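Local coordinates for mannosylglycerate hydrolase MGH1-like glycoside hydrolase domain-containing protein (Thermus thermophilus HB8, PDB 4WVB), which probably hydrolyses mannosylglycerate, a solute that thermophiles make under osmotic stress, to mannose and glycerate, and splits glucosylglycerate in the same way, at residues Gln31-Ser36 with Gly67-Ile72; Ala37-Gly42 with Ser411-Leu416; Gln103-Ala108 with Asn238-Arg243; Lys134-His139 with Arg246-Leu251. All coordinates share one frame; numbering follows the deposited sequence.

In the fold
All four contacts are buried, but their chemistry changes with their place in the fold. Interaction 1 is the polar one: beside apolar packing it has a backbone hydrogen bond, and its helix start grips the sugar. Interaction 3 touches the same glucose through Gln103, while its own interface is purely apolar. Interactions 2 and 4 are helix-to-helix packing, close-set over a glycine and an alanine in 2, wider and filled by leucines in 4. Helix 33-43 serves both interactions 1 and 2, and helix 235-254 both 3 and 4. Along the chain, interaction 2 closes a long loop that encloses interactions 3 and 4; interaction 4 lies farthest from the chain centre.

Interaction 1: residues Gln31-Ser36 with Gly67-Ile72; sequences QWLWDS and GMLPHI. With GLC (alpha-D-glucopyranose), chain F.
The indole of Trp32 is held between the bound glucose and Ile72. Glucose C6 lies over one face, 3.3 Å from Trp32 CD1, and Ile72 CG1 covers the opposite face in a CH-pi contact, 3.7 Å from the centroid of the five-membered ring and 16° off its normal. Ile72 turns CG1 opposite its carbonyl carbon (chi1 -53°), which also sets this methylene over the centre of its neighbour His71's imidazole, so that CG1 is wedged between two rings standing nearly perpendicular. With the indole of Trp32 cut back to an alanine here, glucose C6 would probably lose its flat apolar wall and Ile72 its cover.

Trp32 and Ile72 form a non-hydrogen-bonded antiparallel pair at the edge of a small three-stranded sheet. The chain then turns at once into helix 33-43, with Trp32 at the N-cap. Leu33 N donates to His71 O at 2.9 Å, and Leu33 CD1 packs 3.8 Å from Leu69 CB.

The first turn of the helix binds the sugar, as in the substrate site expected for this family 63 glycosidase. Glucose O4 donates to Asp35 OD1 at 2.6 Å and O6 to Asp35 OD2 at 2.9 Å, a carboxylate suiting two hydroxyls at once. Trp34, edge-on, gives its NE1 hydrogen to glucose O3 at 3.0 Å and, weakly, to O4. Farther out, Gln31 NE2 donates at 2.9 Å to Ser36 OG, which lies in the plane of the Gln31 amide. Gln31 NE2 also bonds to the backbone O of Glu54 and Ser36 OG to its carboxylate OE2, while Ser99 OG holds His71 ND1.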
# COMPACT_ATOMS: atom_id res chain seq x y z
N GLN A 31 -24.16 4.05 -29.49
CA GLN A 31 -23.89 4.06 -28.05
C GLN A 31 -22.39 4.03 -27.80
O GLN A 31 -21.70 3.21 -28.38
CB GLN A 31 -24.53 2.84 -27.40
CG GLN A 31 -24.27 2.73 -25.91
CD GLN A 31 -25.17 1.72 -25.21
OE1 GLN A 31 -25.68 0.78 -25.83
NE2 GLN A 31 -25.34 1.90 -23.90
N TRP A 32 -21.88 4.89 -26.92
CA TRP A 32 -20.45 4.94 -26.64
C TRP A 32 -20.22 4.39 -25.23
O TRP A 32 -21.01 4.64 -24.32
CB TRP A 32 -19.93 6.38 -26.73
CG TRP A 32 -19.28 6.84 -28.03
CD1 TRP A 32 -17.93 7.01 -28.26
CD2 TRP A 32 -19.93 7.25 -29.24
NE1 TRP A 32 -17.72 7.49 -29.52
CE2 TRP A 32 -18.93 7.65 -30.15
CE3 TRP A 32 -21.26 7.32 -29.64
CZ2 TRP A 32 -19.21 8.10 -31.43
CZ3 TRP A 32 -21.55 7.79 -30.92
CH2 TRP A 32 -20.54 8.15 -31.80
N LEU A 33 -19.11 3.67 -25.07
CA LEU A 33 -18.80 2.93 -23.84
C LEU A 33 -18.62 3.83 -22.62
O LEU A 33 -19.35 3.64 -21.62
CB LEU A 33 -17.52 2.09 -24.02
CG LEU A 33 -17.11 1.07 -22.95
CD1 LEU A 33 -15.97 0.23 -23.53
CD2 LEU A 33 -16.66 1.66 -21.63
N TRP A 34 -17.66 4.75 -22.63
CA TRP A 34 -17.47 5.49 -21.36
C TRP A 34 -18.55 6.54 -21.17
O TRP A 34 -18.98 6.74 -20.04
CB TRP A 34 -16.04 5.95 -20.99
CG TRP A 34 -15.42 7.10 -21.62
CD1 TRP A 34 -15.63 7.58 -22.87
CD2 TRP A 34 -14.36 7.90 -21.06
NE1 TRP A 34 -14.79 8.65 -23.11
CE2 TRP A 34 -14.00 8.86 -22.01
CE3 TRP A 34 -13.69 7.89 -19.83
CZ2 TRP A 34 -12.99 9.81 -21.78
CZ3 TRP A 34 -12.70 8.84 -19.59
CH2 TRP A 34 -12.35 9.77 -20.56
N ASP A 35 -19.05 7.10 -22.27
CA ASP A 35 -20.18 8.03 -22.18
C ASP A 35 -21.35 7.36 -21.46
O ASP A 35 -21.91 7.93 -20.52
CB ASP A 35 -20.65 8.53 -23.55
CG ASP A 35 -19.56 9.24 -24.32
OD1 ASP A 35 -18.54 8.57 -24.63
OD2 ASP A 35 -19.70 10.46 -24.60
N SER A 36 -21.74 6.15 -21.89
CA SER A 36 -22.87 5.47 -21.27
C SER A 36 -22.67 5.23 -19.78
O SER A 36 -23.63 5.30 -18.99
CB SER A 36 -23.22 4.16 -21.99
OG SER A 36 -24.08 4.40 -23.09
N GLY A 67 -15.39 -11.44 -24.19
CA GLY A 67 -15.55 -10.43 -23.12
C GLY A 67 -15.30 -8.98 -23.53
O GLY A 67 -15.61 -8.06 -22.78
N MET A 68 -14.73 -8.75 -24.70
CA MET A 68 -14.44 -7.40 -25.18
C MET A 68 -15.64 -6.45 -25.21
O MET A 68 -16.71 -6.81 -25.71
CB MET A 68 -13.82 -7.50 -26.58
CG MET A 68 -13.33 -6.19 -27.19
SD MET A 68 -14.53 -5.39 -28.27
CE MET A 68 -13.47 -4.16 -29.00
N LEU A 69 -15.47 -5.23 -24.68
CA LEU A 69 -16.50 -4.19 -24.83
C LEU A 69 -15.95 -3.14 -25.75
O LEU A 69 -14.90 -2.54 -25.44
CB LEU A 69 -16.88 -3.51 -23.51
CG LEU A 69 -18.19 -3.80 -22.79
CD1 LEU A 69 -18.43 -2.68 -21.77
CD2 LEU A 69 -19.40 -3.96 -23.69
N PRO A 70 -16.65 -2.87 -26.86
CA PRO A 70 -16.23 -1.91 -27.88
C PRO A 70 -16.58 -0.49 -27.50
O PRO A 70 -17.56 -0.27 -26.78
CB PRO A 70 -17.08 -2.30 -29.07
CG PRO A 70 -18.37 -2.72 -28.44
CD PRO A 70 -17.98 -3.44 -27.19
N HIS A 71 -15.85 0.47 -28.04
CA HIS A 71 -16.09 1.85 -27.65
C HIS A 71 -17.37 2.38 -28.26
O HIS A 71 -17.98 3.28 -27.71
CB HIS A 71 -14.85 2.74 -27.89
CG HIS A 71 -14.73 3.36 -29.25
ND1 HIS A 71 -14.61 2.62 -30.41
CD2 HIS A 71 -14.63 4.66 -29.62
CE1 HIS A 71 -14.45 3.44 -31.44
NE2 HIS A 71 -14.47 4.68 -30.99
N ILE A 72 -17.77 1.80 -29.40
CA ILE A 72 -19.03 2.14 -30.05
C ILE A 72 -19.79 0.87 -30.39
O ILE A 72 -19.23 -0.11 -30.92
CB ILE A 72 -18.85 2.97 -31.34
CG1 ILE A 72 -17.98 4.22 -31.09
CG2 ILE A 72 -20.20 3.42 -31.86
CD1 ILE A 72 -17.54 4.93 -32.35
C1 GLC F . -15.03 11.99 -28.46
C2 GLC F . -14.44 12.09 -27.03
C3 GLC F . -14.57 10.73 -26.35
C4 GLC F . -16.05 10.35 -26.27
C5 GLC F . -16.66 10.37 -27.69
C6 GLC F . -18.17 10.22 -27.68
O1 GLC F . -14.28 11.03 -29.24
O2 GLC F . -13.07 12.52 -27.06
O3 GLC F . -14.01 10.81 -25.05
O4 GLC F . -16.18 9.07 -25.58
O5 GLC F . -16.42 11.60 -28.40
O6 GLC F . -18.75 11.40 -27.15

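Interaction 2: residues Ala37-Gly42 with Ser411-Leu416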
# COMPACT_ATOMS: atom_id res chain seq x y z
N ALA A 37 -21.45 4.94 -19.36
CA ALA A 37 -21.18 4.77 -17.94
C ALA A 37 -21.46 6.05 -17.15
O ALA A 37 -22.11 6.00 -16.13
CB ALA A 37 -19.74 4.34 -17.72
N PHE A 38 -20.93 7.17 -17.60
CA PHE A 38 -21.19 8.44 -16.89
C PHE A 38 -22.67 8.80 -16.98
O PHE A 38 -23.25 9.32 -16.03
CB PHE A 38 -20.38 9.60 -17.46
CG PHE A 38 -18.88 9.44 -17.30
CD1 PHE A 38 -18.30 9.40 -16.04
CD2 PHE A 38 -18.07 9.27 -18.42
CE1 PHE A 38 -16.94 9.21 -15.91
CE2 PHE A 38 -16.70 9.11 -18.28
CZ PHE A 38 -16.13 9.08 -17.02
N ILE A 39 -23.27 8.49 -18.12
CA ILE A 39 -24.68 8.83 -18.35
C ILE A 39 -25.57 8.06 -17.40
O ILE A 39 -26.53 8.60 -16.85
CB ILE A 39 -25.07 8.62 -19.81
CG1 ILE A 39 -24.42 9.71 -20.67
CG2 ILE A 39 -26.59 8.65 -20.01
CD1 ILE A 39 -24.27 9.34 -22.13
N ALA A 40 -25.25 6.79 -17.16
CA ALA A 40 -26.06 6.02 -16.24
C ALA A 40 -26.14 6.69 -14.86
O ALA A 40 -27.17 6.64 -14.21
CB ALA A 40 -25.53 4.59 -16.13
N LEU A 41 -25.05 7.32 -14.42
CA LEU A 41 -25.04 8.05 -13.14
C LEU A 41 -26.08 9.17 -13.15
O LEU A 41 -26.77 9.41 -12.13
CB LEU A 41 -23.64 8.61 -12.84
CG LEU A 41 -22.52 7.62 -12.47
CD1 LEU A 41 -21.23 8.36 -12.26
CD2 LEU A 41 -22.88 6.80 -11.26
N GLY A 42 -26.18 9.85 -14.29
CA GLY A 42 -27.21 10.89 -14.50
C GLY A 42 -28.63 10.39 -14.35
O GLY A 42 -29.46 11.00 -13.66
N SER A 411 -21.98 15.65 -19.64
CA SER A 411 -21.95 16.90 -18.90
C SER A 411 -23.26 17.04 -18.14
O SER A 411 -23.26 17.29 -16.93
CB SER A 411 -21.74 18.07 -19.85
OG SER A 411 -20.48 17.97 -20.48
N ALA A 412 -24.36 16.83 -18.85
CA ALA A 412 -25.68 16.87 -18.25
C ALA A 412 -25.79 15.82 -17.14
O ALA A 412 -26.26 16.09 -16.02
CB ALA A 412 -26.74 16.63 -19.32
N ALA A 413 -25.32 14.62 -17.44
CA ALA A 413 -25.43 13.53 -16.47
C ALA A 413 -24.64 13.80 -15.22
O ALA A 413 -25.11 13.52 -14.11
CB ALA A 413 -25.01 12.20 -17.08
N LEU A 414 -23.43 14.32 -15.37
CA LEU A 414 -22.62 14.60 -14.19
C LEU A 414 -23.08 15.86 -13.45
O LEU A 414 -22.89 15.95 -12.25
CB LEU A 414 -21.13 14.66 -14.52
CG LEU A 414 -20.61 13.27 -14.90
CD1 LEU A 414 -19.21 13.42 -15.46
CD2 LEU A 414 -20.68 12.29 -13.74
N ALA A 415 -23.68 16.83 -14.15
CA ALA A 415 -24.38 17.92 -13.43
C ALA A 415 -25.43 17.34 -12.48
O ALA A 415 -25.51 17.74 -11.31
CB ALA A 415 -25.04 18.86 -14.41
N LEU A 416 -26.23 16.40 -12.98
CA LEU A 416 -27.24 15.76 -12.15
C LEU A 416 -26.61 14.96 -11.02
O LEU A 416 -27.01 15.07 -9.85
CB LEU A 416 -28.12 14.86 -13.00
CG LEU A 416 -29.14 15.59 -13.85
CD1 LEU A 416 -29.56 14.69 -14.99
CD2 LEU A 416 -30.32 16.06 -13.02
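Gly42 and Ala413 bring the two helices together, their CA atoms only 3.7 Å apart. Glycine suits this place because a CB on it would run into Ala413 CB; without one, Gly42 CA settles 3.4 Å from Ala413 O. Alanine suits the other side, since its single methyl points toward helix 33-43 and fits into the backbone groove there, 3.5 Å from Phe38 O and 3.6 Å from Ile39 CA.

Such small residues let the segment axes approach to 7.4 Å while crossing at 43°. The pair joins helix 33-43, early in the chain, to helix 409-418 at its end, as expected where the ring of helices in an (alpha/alpha)6 barrel closes on itself.

Larger side chains fill the flanks. Leu414 leaves its backbone on a course that does not aim at the partner helix, but chi1 of -68° swings CG away from the carbonyl carbon, and with the chain then extended both methyls reach across: CD1 to Phe38 CD1 and CD2 to Leu41 CD1, each at 4.2 Å. Phe38 keeps CG beside its own backbone N (chi1 -64°), which brings the CD1 edge of the ring to Leu414. The ring crosses Leu414 at a slant and also meets Trp34 and, edge-to-face, Trp410, so it links this seam to the wall of the sugar site. Beyond the glycine, Leu416 lays CD1 3.9 Å from Gly42 O, and Leu416 also packs on Ala8, Val9 and Leu12 of helix 4-14.

Interaction 3: residues Gln103-Ala108 with Asn238-Arg243; sequences QPPVVA and NAILQR. With GLC (alpha-D-glucopyranose), chain F.
Ile240 sets CG1 beside its backbone N (chi1 -72°) and CG2 anti to that N, and the two branches spread over the chain from Pro104 to Val106. That chain makes an inverse gamma turn centred on Pro105, in which Val106 N bonds weakly back to Pro104 O; proline's restricted phi suits the tight bend. CG2 of Ile240 presses on the turn's backbone, 3.4 Å from Val106 N and 3.6 Å from Pro105 C, while CD1, at the far end of the extended branch, meets Pro104 CB at 3.8 Å. A beta-branched residue fits here because it covers both at once. One position on, Leu241 points CG away from its own N (chi1 -179°) and meets the proline ring at a slant: Pro105 CG lies 3.7 Å from both Leu241 CB and Leu241 CD1.

The contact fixes the lead-in to helix 107-117 against helix 235-254, near the centre of the chain. Just before the turn, Gln103 stretches toward the substrate site. Gln103 OE1 accepts from Trp34 N, which settles how the amide is turned, and Gln103 NE2 donates to glucose O4 at 2.9 Å.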
# COMPACT_ATOMS: atom_id res chain seq x y z
N GLN A 103 -12.48 1.43 -24.71
CA GLN A 103 -12.43 2.79 -24.15
C GLN A 103 -12.26 2.64 -22.62
O GLN A 103 -12.34 1.53 -22.09
CB GLN A 103 -13.72 3.54 -24.48
CG GLN A 103 -13.52 4.81 -25.27
CD GLN A 103 -14.80 5.63 -25.48
OE1 GLN A 103 -15.94 5.27 -25.09
NE2 GLN A 103 -14.61 6.71 -26.14
N PRO A 104 -12.03 3.76 -21.90
CA PRO A 104 -11.69 3.61 -20.49
C PRO A 104 -12.79 2.87 -19.69
O PRO A 104 -13.97 3.22 -19.80
CB PRO A 104 -11.49 5.06 -20.05
CG PRO A 104 -10.97 5.73 -21.29
CD PRO A 104 -11.82 5.14 -22.38
N PRO A 105 -12.42 1.84 -18.91
CA PRO A 105 -13.37 0.94 -18.26
C PRO A 105 -13.88 1.46 -16.90
O PRO A 105 -13.67 0.82 -15.85
CB PRO A 105 -12.56 -0.34 -18.10
CG PRO A 105 -11.16 0.14 -17.89
CD PRO A 105 -11.03 1.34 -18.78
N VAL A 106 -14.59 2.58 -16.94
CA VAL A 106 -15.16 3.15 -15.73
C VAL A 106 -16.41 2.39 -15.32
O VAL A 106 -16.93 2.56 -14.22
CB VAL A 106 -15.44 4.67 -15.92
CG1 VAL A 106 -16.67 4.90 -16.77
CG2 VAL A 106 -15.58 5.36 -14.56
N VAL A 107 -16.90 1.50 -16.19
CA VAL A 107 -18.19 0.87 -15.94
C VAL A 107 -18.39 0.16 -14.59
O VAL A 107 -19.47 0.30 -13.99
CB VAL A 107 -18.67 -0.00 -17.14
CG1 VAL A 107 -17.72 -1.14 -17.47
CG2 VAL A 107 -20.09 -0.47 -16.91
N ALA A 108 -17.40 -0.57 -14.09
CA ALA A 108 -17.60 -1.32 -12.86
C ALA A 108 -17.83 -0.39 -11.68
O ALA A 108 -18.61 -0.69 -10.79
CB ALA A 108 -16.41 -2.27 -12.58
N ASN A 238 -5.41 3.30 -17.28
CA ASN A 238 -4.98 2.39 -16.22
C ASN A 238 -5.50 2.81 -14.86
O ASN A 238 -5.86 1.97 -14.05
CB ASN A 238 -3.46 2.20 -16.25
CG ASN A 238 -3.03 1.16 -17.29
OD1 ASN A 238 -3.14 -0.04 -17.04
ND2 ASN A 238 -2.65 1.63 -18.48
N ALA A 239 -5.55 4.11 -14.60
CA ALA A 239 -6.05 4.57 -13.31
C ALA A 239 -7.54 4.23 -13.17
O ALA A 239 -7.99 3.76 -12.11
CB ALA A 239 -5.82 6.07 -13.18
N ILE A 240 -8.30 4.45 -14.25
CA ILE A 240 -9.71 4.15 -14.33
C ILE A 240 -9.92 2.63 -14.16
O ILE A 240 -10.76 2.20 -13.39
CB ILE A 240 -10.30 4.70 -15.63
CG1 ILE A 240 -10.38 6.25 -15.52
CG2 ILE A 240 -11.70 4.14 -15.90
CD1 ILE A 240 -10.79 6.94 -16.80
N LEU A 241 -9.13 1.83 -14.86
CA LEU A 241 -9.20 0.38 -14.69
C LEU A 241 -8.89 -0.08 -13.27
O LEU A 241 -9.56 -0.95 -12.72
CB LEU A 241 -8.25 -0.29 -15.69
CG LEU A 241 -8.23 -1.80 -15.66
CD1 LEU A 241 -9.61 -2.46 -15.77
CD2 LEU A 241 -7.35 -2.25 -16.82
N GLN A 242 -7.89 0.52 -12.65
CA GLN A 242 -7.55 0.15 -11.28
C GLN A 242 -8.66 0.51 -10.29
O GLN A 242 -9.00 -0.28 -9.42
CB GLN A 242 -6.18 0.68 -10.87
CG GLN A 242 -5.74 0.31 -9.45
CD GLN A 242 -5.36 -1.17 -9.30
OE1 GLN A 242 -5.58 -1.98 -10.20
NE2 GLN A 242 -4.78 -1.51 -8.17
N ARG A 243 -9.23 1.71 -10.42
CA ARG A 243 -10.41 2.04 -9.62
C ARG A 243 -11.53 1.02 -9.85
O ARG A 243 -12.16 0.54 -8.93
CB ARG A 243 -10.92 3.44 -9.95
CG ARG A 243 -12.18 3.87 -9.22
CD ARG A 243 -12.18 3.64 -7.73
NE ARG A 243 -13.44 4.08 -7.15
CZ ARG A 243 -13.72 5.35 -6.76
NH1 ARG A 243 -12.82 6.31 -6.87
NH2 ARG A 243 -14.92 5.62 -6.26
C1 GLC F . -15.03 11.99 -28.46
C2 GLC F . -14.44 12.09 -27.03
C3 GLC F . -14.57 10.73 -26.35
C4 GLC F . -16.05 10.35 -26.27
C5 GLC F . -16.66 10.37 -27.69
C6 GLC F . -18.17 10.22 -27.68
O1 GLC F . -14.28 11.03 -29.24
O2 GLC F . -13.07 12.52 -27.06
O3 GLC F . -14.01 10.81 -25.05
O4 GLC F . -16.18 9.07 -25.58
O5 GLC F . -16.42 11.60 -28.40
O6 GLC F . -18.75 11.40 -27.15

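Interaction 4: residues Lys134-His139 with Arg246-Leu251; sequences KLLAFH and RDLYAL
Two long helices of the catalytic domain, 121-146 and 235-254, run roughly antiparallel here, their short segments crossing at 146° with axes 11.2 Å apart. The wide spacing is bridged chiefly by one side chain, Leu248, which points toward the other helix. Its CG stands anti to the backbone N (chi1 -172°), sending the two methyls to different partners. CD1 slides in alongside Leu135, 3.7 Å from its CB. CD2 sits over the centre of the His139 imidazole in a CH-pi contact, 3.9 Å from the ring centroid and 10° off its normal, and also lies 4.3 Å from Leu136 CD1. Leucine suits the place because its forked end can fill both sides of the gap between helices. A smaller contact follows one turn on, where Leu135 CD1 meets Leu251 CD2 at 4.3 Å.

His139 combines a flat face for the methyl with a polar rim: its ND1 is hydrogen-bonded to Asn245 OD1, one turn before Leu248, which favours this turn of the ring. With a leucine in place of the imidazole, Asn245 OD1 is likely to lose its partner and Leu248 CD2 the flat face it rests on. On the same helix as Leu248, Tyr249 OH is hydrogen-bonded to Thr151 O of the second subunit. Helix 107-117 borders the contact at Leu135 and Leu251, through Val107, Val111 and Tyr115, and helix 260-275 borders it at Leu136 and His139, through Ile262 and Trp265.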
# COMPACT_ATOMS: atom_id res chain seq x y z
N LYS A 134 -20.27 -10.40 -16.64
CA LYS A 134 -19.98 -9.63 -17.84
C LYS A 134 -18.89 -8.59 -17.58
O LYS A 134 -17.99 -8.40 -18.40
CB LYS A 134 -21.25 -8.96 -18.32
CG LYS A 134 -22.34 -9.93 -18.71
CD LYS A 134 -23.57 -9.18 -19.18
CE LYS A 134 -24.74 -10.10 -19.43
NZ LYS A 134 -24.37 -11.15 -20.41
N LEU A 135 -18.97 -7.90 -16.44
CA LEU A 135 -17.89 -7.00 -16.05
C LEU A 135 -16.59 -7.76 -15.90
O LEU A 135 -15.56 -7.34 -16.39
CB LEU A 135 -18.19 -6.33 -14.72
CG LEU A 135 -19.24 -5.26 -14.78
CD1 LEU A 135 -19.78 -5.02 -13.36
CD2 LEU A 135 -18.69 -3.97 -15.36
N LEU A 136 -16.66 -8.87 -15.18
CA LEU A 136 -15.50 -9.68 -14.93
C LEU A 136 -14.88 -10.15 -16.26
O LEU A 136 -13.65 -10.14 -16.42
CB LEU A 136 -15.89 -10.87 -14.06
CG LEU A 136 -14.80 -11.84 -13.64
CD1 LEU A 136 -13.81 -11.16 -12.68
CD2 LEU A 136 -15.43 -13.08 -13.00
N ALA A 137 -15.73 -10.55 -17.21
CA ALA A 137 -15.22 -10.96 -18.55
C ALA A 137 -14.56 -9.83 -19.35
O ALA A 137 -13.60 -10.06 -20.07
CB ALA A 137 -16.32 -11.65 -19.35
N PHE A 138 -15.04 -8.60 -19.19
CA PHE A 138 -14.44 -7.44 -19.78
C PHE A 138 -13.06 -7.09 -19.19
O PHE A 138 -12.10 -6.85 -19.94
CB PHE A 138 -15.39 -6.25 -19.67
CG PHE A 138 -14.85 -4.95 -20.22
CD1 PHE A 138 -14.07 -4.91 -21.39
CD2 PHE A 138 -15.11 -3.76 -19.57
CE1 PHE A 138 -13.59 -3.72 -21.89
CE2 PHE A 138 -14.62 -2.56 -20.07
CZ PHE A 138 -13.88 -2.53 -21.22
N HIS A 139 -12.94 -7.06 -17.87
CA HIS A 139 -11.64 -6.84 -17.24
C HIS A 139 -10.65 -7.96 -17.65
O HIS A 139 -9.49 -7.72 -17.95
CB HIS A 139 -11.77 -6.81 -15.72
CG HIS A 139 -12.41 -5.57 -15.19
ND1 HIS A 139 -11.88 -4.87 -14.12
CD2 HIS A 139 -13.49 -4.88 -15.59
CE1 HIS A 139 -12.63 -3.79 -13.89
NE2 HIS A 139 -13.62 -3.79 -14.76
N ARG A 246 -10.90 -2.26 -8.08
CA ARG A 246 -11.27 -2.14 -6.67
C ARG A 246 -12.79 -2.24 -6.44
O ARG A 246 -13.28 -2.91 -5.53
CB ARG A 246 -10.73 -0.82 -6.11
CG ARG A 246 -9.24 -0.73 -6.06
CD ARG A 246 -8.70 -1.38 -4.81
NE ARG A 246 -7.26 -1.23 -4.70
CZ ARG A 246 -6.53 -1.72 -3.70
NH1 ARG A 246 -7.09 -2.37 -2.70
NH2 ARG A 246 -5.22 -1.54 -3.70
N ASP A 247 -13.56 -1.58 -7.29
CA ASP A 247 -14.99 -1.56 -7.16
C ASP A 247 -15.61 -2.91 -7.55
O ASP A 247 -16.59 -3.33 -6.98
CB ASP A 247 -15.57 -0.39 -7.95
CG ASP A 247 -15.23 0.94 -7.32
OD1 ASP A 247 -15.13 0.98 -6.07
OD2 ASP A 247 -15.08 1.94 -8.05
N LEU A 248 -14.97 -3.60 -8.49
CA LEU A 248 -15.44 -4.93 -8.92
C LEU A 248 -15.19 -5.94 -7.81
O LEU A 248 -16.03 -6.82 -7.58
CB LEU A 248 -14.77 -5.35 -10.24
CG LEU A 248 -15.31 -6.65 -10.89
CD1 LEU A 248 -16.76 -6.52 -11.28
CD2 LEU A 248 -14.44 -6.96 -12.09
N TYR A 249 -14.04 -5.81 -7.14
CA TYR A 249 -13.77 -6.60 -5.95
C TYR A 249 -14.86 -6.43 -4.90
O TYR A 249 -15.39 -7.40 -4.36
CB TYR A 249 -12.38 -6.26 -5.37
CG TYR A 249 -12.18 -6.87 -4.02
CD1 TYR A 249 -11.70 -8.16 -3.88
CD2 TYR A 249 -12.54 -6.17 -2.85
CE1 TYR A 249 -11.57 -8.74 -2.63
CE2 TYR A 249 -12.41 -6.74 -1.60
CZ TYR A 249 -11.91 -8.02 -1.49
OH TYR A 249 -11.81 -8.57 -0.25
N ALA A 250 -15.22 -5.18 -4.58
CA ALA A 250 -16.25 -4.91 -3.57
C ALA A 250 -17.57 -5.56 -3.98
O ALA A 250 -18.23 -6.22 -3.17
CB ALA A 250 -16.44 -3.40 -3.40
N LEU A 251 -17.93 -5.44 -5.25
CA LEU A 251 -19.15 -6.05 -5.76
C LEU A 251 -19.08 -7.58 -5.62
O LEU A 251 -20.04 -8.21 -5.20
CB LEU A 251 -19.35 -5.68 -7.21
CG LEU A 251 -20.74 -5.59 -7.80
CD1 LEU A 251 -21.70 -4.81 -6.91
CD2 LEU A 251 -20.58 -4.92 -9.16